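Local coordinates for aldehyde dehydrogenase (Listeria monocytogenes, PDB 3K9D), which probably oxidises aldehydes with NAD or NADP as electron acceptor, at residues K100-V112 / N438-L450. Sequence-based numbering, arbitrary orientation.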
loop_
_atom_site.group_PDB
_atom_site.type_symbol
_atom_site.label_atom_id
_atom_site.label_comp_id
_atom_site.label_asym_id
_atom_site.label_seq_id
_atom_site.Cartn_x
_atom_site.Cartn_y
_atom_site.Cartn_z
ATOM N N LYS A 100 0.152 -17.382 20.387
ATOM C CA LYS A 100 0.264 -15.930 20.486
ATOM C C LYS A 100 -1.032 -15.269 20.984
ATOM O O LYS A 100 -1.011 -14.109 21.426
ATOM C CB LYS A 100 0.682 -15.341 19.141
ATOM C CG LYS A 100 2.184 -15.402 18.887
ATOM C CD LYS A 100 2.583 -14.532 17.708
ATOM C CE LYS A 100 4.083 -14.221 17.710
ATOM N NZ LYS A 100 4.937 -15.387 17.318
ATOM N N LYS A 101 -2.135 -16.025 20.918
ATOM C CA LYS A 101 -3.494 -15.557 21.232
ATOM C C LYS A 101 -3.907 -14.401 20.328
ATOM O O LYS A 101 -4.381 -13.364 20.789
ATOM C CB LYS A 101 -3.656 -15.238 22.722
ATOM C CG LYS A 101 -3.857 -16.468 23.573
ATOM C CD LYS A 101 -3.851 -16.125 25.058
ATOM C CE LYS A 101 -2.524 -16.507 25.708
ATOM N NZ LYS A 101 -2.447 -17.974 26.006
ATOM N N VAL A 102 -3.693 -14.605 19.026
ATOM C CA VAL A 102 -4.007 -13.630 17.983
ATOM C C VAL A 102 -4.775 -14.335 16.848
ATOM O O VAL A 102 -4.282 -15.298 16.259
ATOM C CB VAL A 102 -2.727 -12.971 17.389
ATOM C CG1 VAL A 102 -3.085 -11.971 16.276
ATOM C CG2 VAL A 102 -1.889 -12.278 18.456
ATOM N N MET A 103 -5.977 -13.848 16.556
ATOM C CA MET A 103 -6.767 -14.330 15.428
ATOM C C MET A 103 -6.667 -13.324 14.293
ATOM O O MET A 103 -6.484 -12.129 14.545
ATOM C CB MET A 103 -8.236 -14.502 15.834
ATOM C CG MET A 103 -8.445 -15.307 17.115
ATOM S SD MET A 103 -10.145 -15.879 17.335
ATOM C CE MET A 103 -11.014 -14.367 17.740
ATOM N N GLU A 104 -6.782 -13.799 13.054
ATOM C CA GLU A 104 -6.749 -12.927 11.872
ATOM C C GLU A 104 -7.998 -13.116 11.013
ATOM O O GLU A 104 -8.419 -14.248 10.746
ATOM C CB GLU A 104 -5.484 -13.162 11.025
ATOM C CG GLU A 104 -4.184 -12.894 11.752
ATOM C CD GLU A 104 -2.960 -12.925 10.856
ATOM O OE1 GLU A 104 -3.088 -12.808 9.615
ATOM O OE2 GLU A 104 -1.848 -13.052 11.410
ATOM N N VAL A 105 -8.578 -11.994 10.588
ATOM C CA VAL A 105 -9.834 -11.950 9.838
ATOM C C VAL A 105 -9.622 -11.054 8.625
ATOM O O VAL A 105 -9.156 -9.921 8.759
ATOM C CB VAL A 105 -11.014 -11.374 10.711
ATOM C CG1 VAL A 105 -12.295 -11.126 9.873
ATOM C CG2 VAL A 105 -11.336 -12.289 11.884
ATOM N N ALA A 106 -9.958 -11.571 7.441
ATOM C CA ALA A 106 -9.921 -10.799 6.211
ATOM C C ALA A 106 -11.046 -9.761 6.170
ATOM O O ALA A 106 -12.224 -10.067 6.424
ATOM C CB ALA A 106 -10.008 -11.731 5.020
ATOM N N VAL A 107 -10.674 -8.526 5.864
ATOM C CA VAL A 107 -11.634 -7.438 5.740
ATOM C C VAL A 107 -11.543 -6.890 4.333
ATOM O O VAL A 107 -10.492 -6.374 3.957
ATOM C CB VAL A 107 -11.327 -6.289 6.741
ATOM C CG1 VAL A 107 -12.323 -5.165 6.585
ATOM C CG2 VAL A 107 -11.364 -6.797 8.152
ATOM N N PRO A 108 -12.637 -6.989 3.552
ATOM C CA PRO A 108 -12.650 -6.454 2.186
ATOM C C PRO A 108 -12.399 -4.949 2.198
ATOM O O PRO A 108 -12.826 -4.267 3.133
ATOM C CB PRO A 108 -14.081 -6.723 1.714
ATOM C CG PRO A 108 -14.566 -7.826 2.562
ATOM C CD PRO A 108 -13.937 -7.588 3.909
ATOM N N LEU A 109 -11.688 -4.453 1.186
ATOM C CA LEU A 109 -11.386 -3.027 1.077
ATOM C C LEU A 109 -12.673 -2.202 0.932
ATOM O O LEU A 109 -12.809 -1.156 1.564
ATOM C CB LEU A 109 -10.376 -2.744 -0.064
ATOM C CG LEU A 109 -8.871 -2.589 0.228
ATOM C CD1 LEU A 109 -8.382 -3.464 1.394
ATOM C CD2 LEU A 109 -7.950 -2.740 -1.015
ATOM N N GLY A 110 -13.632 -2.698 0.156
ATOM C CA GLY A 110 -14.821 -1.925 -0.164
ATOM C C GLY A 110 -15.087 -1.790 -1.647
ATOM O O GLY A 110 -15.176 -2.790 -2.357
ATOM N N VAL A 111 -15.260 -0.563 -2.128
ATOM C CA VAL A 111 -15.518 -0.355 -3.564
ATOM C C VAL A 111 -14.199 -0.025 -4.271
ATOM O O VAL A 111 -13.571 1.000 -3.982
ATOM C CB VAL A 111 -16.527 0.789 -3.828
ATOM C CG1 VAL A 111 -16.769 0.966 -5.328
ATOM C CG2 VAL A 111 -17.824 0.542 -3.103
ATOM N N VAL A 112 -13.790 -0.915 -5.173
ATOM C CA VAL A 112 -12.559 -0.786 -5.948
ATOM C C VAL A 112 -12.818 0.088 -7.183
ATOM O O VAL A 112 -13.868 -0.024 -7.827
ATOM C CB VAL A 112 -12.023 -2.198 -6.381
ATOM C CG1 VAL A 112 -10.706 -2.105 -7.132
ATOM C CG2 VAL A 112 -11.828 -3.101 -5.164
ATOM N N ASN A 438 -3.906 -8.381 -2.172
ATOM C CA ASN A 438 -3.716 -6.929 -2.193
ATOM C C ASN A 438 -5.033 -6.163 -2.064
ATOM O O ASN A 438 -5.058 -4.925 -2.142
ATOM C CB ASN A 438 -3.032 -6.507 -3.494
ATOM C CG ASN A 438 -1.747 -7.260 -3.747
ATOM O OD1 ASN A 438 -1.752 -8.288 -4.409
ATOM N ND2 ASN A 438 -0.647 -6.767 -3.198
ATOM N N LEU A 439 -6.126 -6.909 -1.911
ATOM C CA LEU A 439 -7.472 -6.347 -1.937
ATOM C C LEU A 439 -8.314 -6.740 -0.724
ATOM O O LEU A 439 -9.544 -6.689 -0.762
ATOM C CB LEU A 439 -8.184 -6.715 -3.245
ATOM C CG LEU A 439 -7.502 -6.109 -4.481
ATOM C CD1 LEU A 439 -7.867 -6.916 -5.701
ATOM C CD2 LEU A 439 -7.846 -4.604 -4.657
ATOM N N PHE A 440 -7.635 -7.162 0.333
ATOM C CA PHE A 440 -8.235 -7.186 1.668
ATOM C C PHE A 440 -7.225 -6.740 2.716
ATOM O O PHE A 440 -6.012 -6.914 2.531
ATOM C CB PHE A 440 -8.937 -8.525 2.026
ATOM C CG PHE A 440 -8.025 -9.717 2.139
ATOM C CD1 PHE A 440 -7.422 -10.042 3.351
ATOM C CD2 PHE A 440 -7.812 -10.547 1.046
ATOM C CE1 PHE A 440 -6.589 -11.158 3.458
ATOM C CE2 PHE A 440 -6.989 -11.668 1.143
ATOM C CZ PHE A 440 -6.370 -11.972 2.345
ATOM N N ASN A 441 -7.743 -6.132 3.787
ATOM C CA ASN A 441 -6.974 -5.818 4.980
ATOM C C ASN A 441 -7.083 -6.992 5.945
ATOM O O ASN A 441 -8.064 -7.724 5.927
ATOM C CB ASN A 441 -7.534 -4.574 5.691
ATOM C CG ASN A 441 -7.319 -3.286 4.930
ATOM O OD1 ASN A 441 -8.247 -2.483 4.822
ATOM N ND2 ASN A 441 -6.094 -3.047 4.440
ATOM N N ILE A 442 -6.087 -7.155 6.807
ATOM C CA ILE A 442 -6.185 -8.117 7.895
ATOM C C ILE A 442 -6.527 -7.422 9.224
ATOM O O ILE A 442 -5.798 -6.537 9.681
ATOM C CB ILE A 442 -4.910 -8.964 8.010
ATOM C CG1 ILE A 442 -4.704 -9.757 6.700
ATOM C CG2 ILE A 442 -4.942 -9.851 9.252
ATOM C CD1 ILE A 442 -4.171 -11.164 6.860
ATOM N N ARG A 443 -7.647 -7.818 9.816
ATOM C CA ARG A 443 -7.984 -7.443 11.197
ATOM C C ARG A 443 -7.415 -8.471 12.179
ATOM O O ARG A 443 -7.654 -9.672 12.037
ATOM C CB ARG A 443 -9.498 -7.328 11.369
ATOM C CG ARG A 443 -9.993 -7.226 12.814
ATOM C CD ARG A 443 -11.509 -7.400 12.899
ATOM N NE ARG A 443 -12.211 -6.533 11.949
ATOM C CZ ARG A 443 -13.287 -6.883 11.247
ATOM N NH1 ARG A 443 -13.799 -8.102 11.355
ATOM N NH2 ARG A 443 -13.838 -6.011 10.411
ATOM N N ARG A 444 -6.678 -7.989 13.174
ATOM C CA ARG A 444 -6.130 -8.851 14.210
ATOM C C ARG A 444 -6.800 -8.681 15.556
ATOM O O ARG A 444 -6.983 -7.562 16.047
ATOM C CB ARG A 444 -4.627 -8.662 14.332
ATOM C CG ARG A 444 -3.892 -9.158 13.108
ATOM C CD ARG A 444 -2.722 -8.294 12.844
ATOM N NE ARG A 444 -2.042 -8.612 11.593
ATOM C CZ ARG A 444 -2.086 -7.848 10.509
ATOM N NH1 ARG A 444 -2.816 -6.734 10.500
ATOM N NH2 ARG A 444 -1.398 -8.198 9.430
ATOM N N ILE A 445 -7.176 -9.809 16.146
ATOM C CA ILE A 445 -7.894 -9.820 17.410
ATOM C C ILE A 445 -6.949 -10.464 18.398
ATOM O O ILE A 445 -6.600 -11.634 18.248
ATOM C CB ILE A 445 -9.236 -10.604 17.315
ATOM C CG1 ILE A 445 -10.112 -10.013 16.214
ATOM C CG2 ILE A 445 -9.977 -10.607 18.663
ATOM C CD1 ILE A 445 -9.910 -10.631 14.834
ATOM N N ALA A 446 -6.515 -9.679 19.383
ATOM C CA ALA A 446 -5.440 -10.088 20.278
ATOM C C ALA A 446 -5.825 -9.976 21.741
ATOM O O ALA A 446 -6.404 -8.970 22.157
ATOM C CB ALA A 446 -4.196 -9.272 20.003
ATOM N N THR A 447 -5.476 -11.020 22.498
ATOM C CA THR A 447 -5.725 -11.137 23.934
ATOM C C THR A 447 -4.500 -10.718 24.739
ATOM O O THR A 447 -3.378 -11.078 24.382
ATOM C CB THR A 447 -6.100 -12.602 24.293
ATOM O OG1 THR A 447 -7.216 -13.012 23.492
ATOM C CG2 THR A 447 -6.458 -12.764 25.770
ATOM N N GLY A 448 -4.728 -9.968 25.825
ATOM C CA GLY A 448 -3.669 -9.569 26.744
ATOM C C GLY A 448 -2.875 -10.725 27.312
ATOM O O GLY A 448 -3.441 -11.719 27.768
ATOM N N VAL A 449 -1.555 -10.593 27.250
ATOM C CA VAL A 449 -0.634 -11.610 27.763
ATOM C C VAL A 449 0.275 -11.032 28.864
ATOM O O VAL A 449 1.030 -11.762 29.516
ATOM C CB VAL A 449 0.210 -12.264 26.613
ATOM C CG1 VAL A 449 -0.683 -13.105 25.679
ATOM C CG2 VAL A 449 0.985 -11.214 25.814
ATOM N N LEU A 450 0.179 -9.719 29.064
ATOM C CA LEU A 450 1.057 -8.989 29.976
ATOM C C LEU A 450 0.310 -7.833 30.624
ATOM O O LEU A 450 -0.704 -7.382 30.103
ATOM C CB LEU A 450 2.283 -8.444 29.229
ATOM C CG LEU A 450 3.517 -9.322 28.960
ATOM C CD1 LEU A 450 4.662 -8.447 28.497
ATOM C CD2 LEU A 450 3.956 -10.144 30.166
HETATM O O HOH W 1 -1.881 -11.274 22.146
HETATM O O HOH W 2 -7.548 -13.306 20.591
#
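Val107 and Arg443 meet at about a right angle: CG2 of Val107 sits over one face of the Arg443 guanidinium, 3.4 Å from NH2 and offset toward its rim. A chi1 of 168°, which turns CG away from the backbone N, and a bend at chi3 carry the head past Val107 and bring NH1 near CG1 of Val105. NH1 is bonded to the carbonyl of Ala389 of the second subunit, so both valines pack from one side against a group bonded across the subunit interface. Further along the sheet face of Val107 and Arg443, CG2 of Val105 packs on CD1 of Ile445 at 3.7 Å, and the Met103 methyl CE reaches CG2 of Ile445.

On the opposite sheet face, Glu104 and Arg444 run side by side, with carboxylate and guanidinium planes 53° apart; OE2 of Glu104 and NE of Arg444 remain 4.4 Å apart, beyond a salt bridge. Their ionic partners are Lys95 for Glu104 and Asp432 of the second subunit for Arg444. CG2 of Ile442 covers the centre of one guanidinium face of Arg444, while CB of Ala106 approaches CD1 of Phe440 at 3.5 Å.

Seven backbone hydrogen bonds join the antiparallel strands, from Thr447 N to Lys101 O (3.1 Å) through Asn441 N to Val107 O (2.8 Å). A water donates to both Lys101 O and Ile445 O and bonds Thr447 OG1. Residues 444-447 also pair in parallel with a strand of the second subunit, continuing the sheet across the interface, as is characteristic of the protruding oligomerisation arm of the aldehyde dehydrogenase fold.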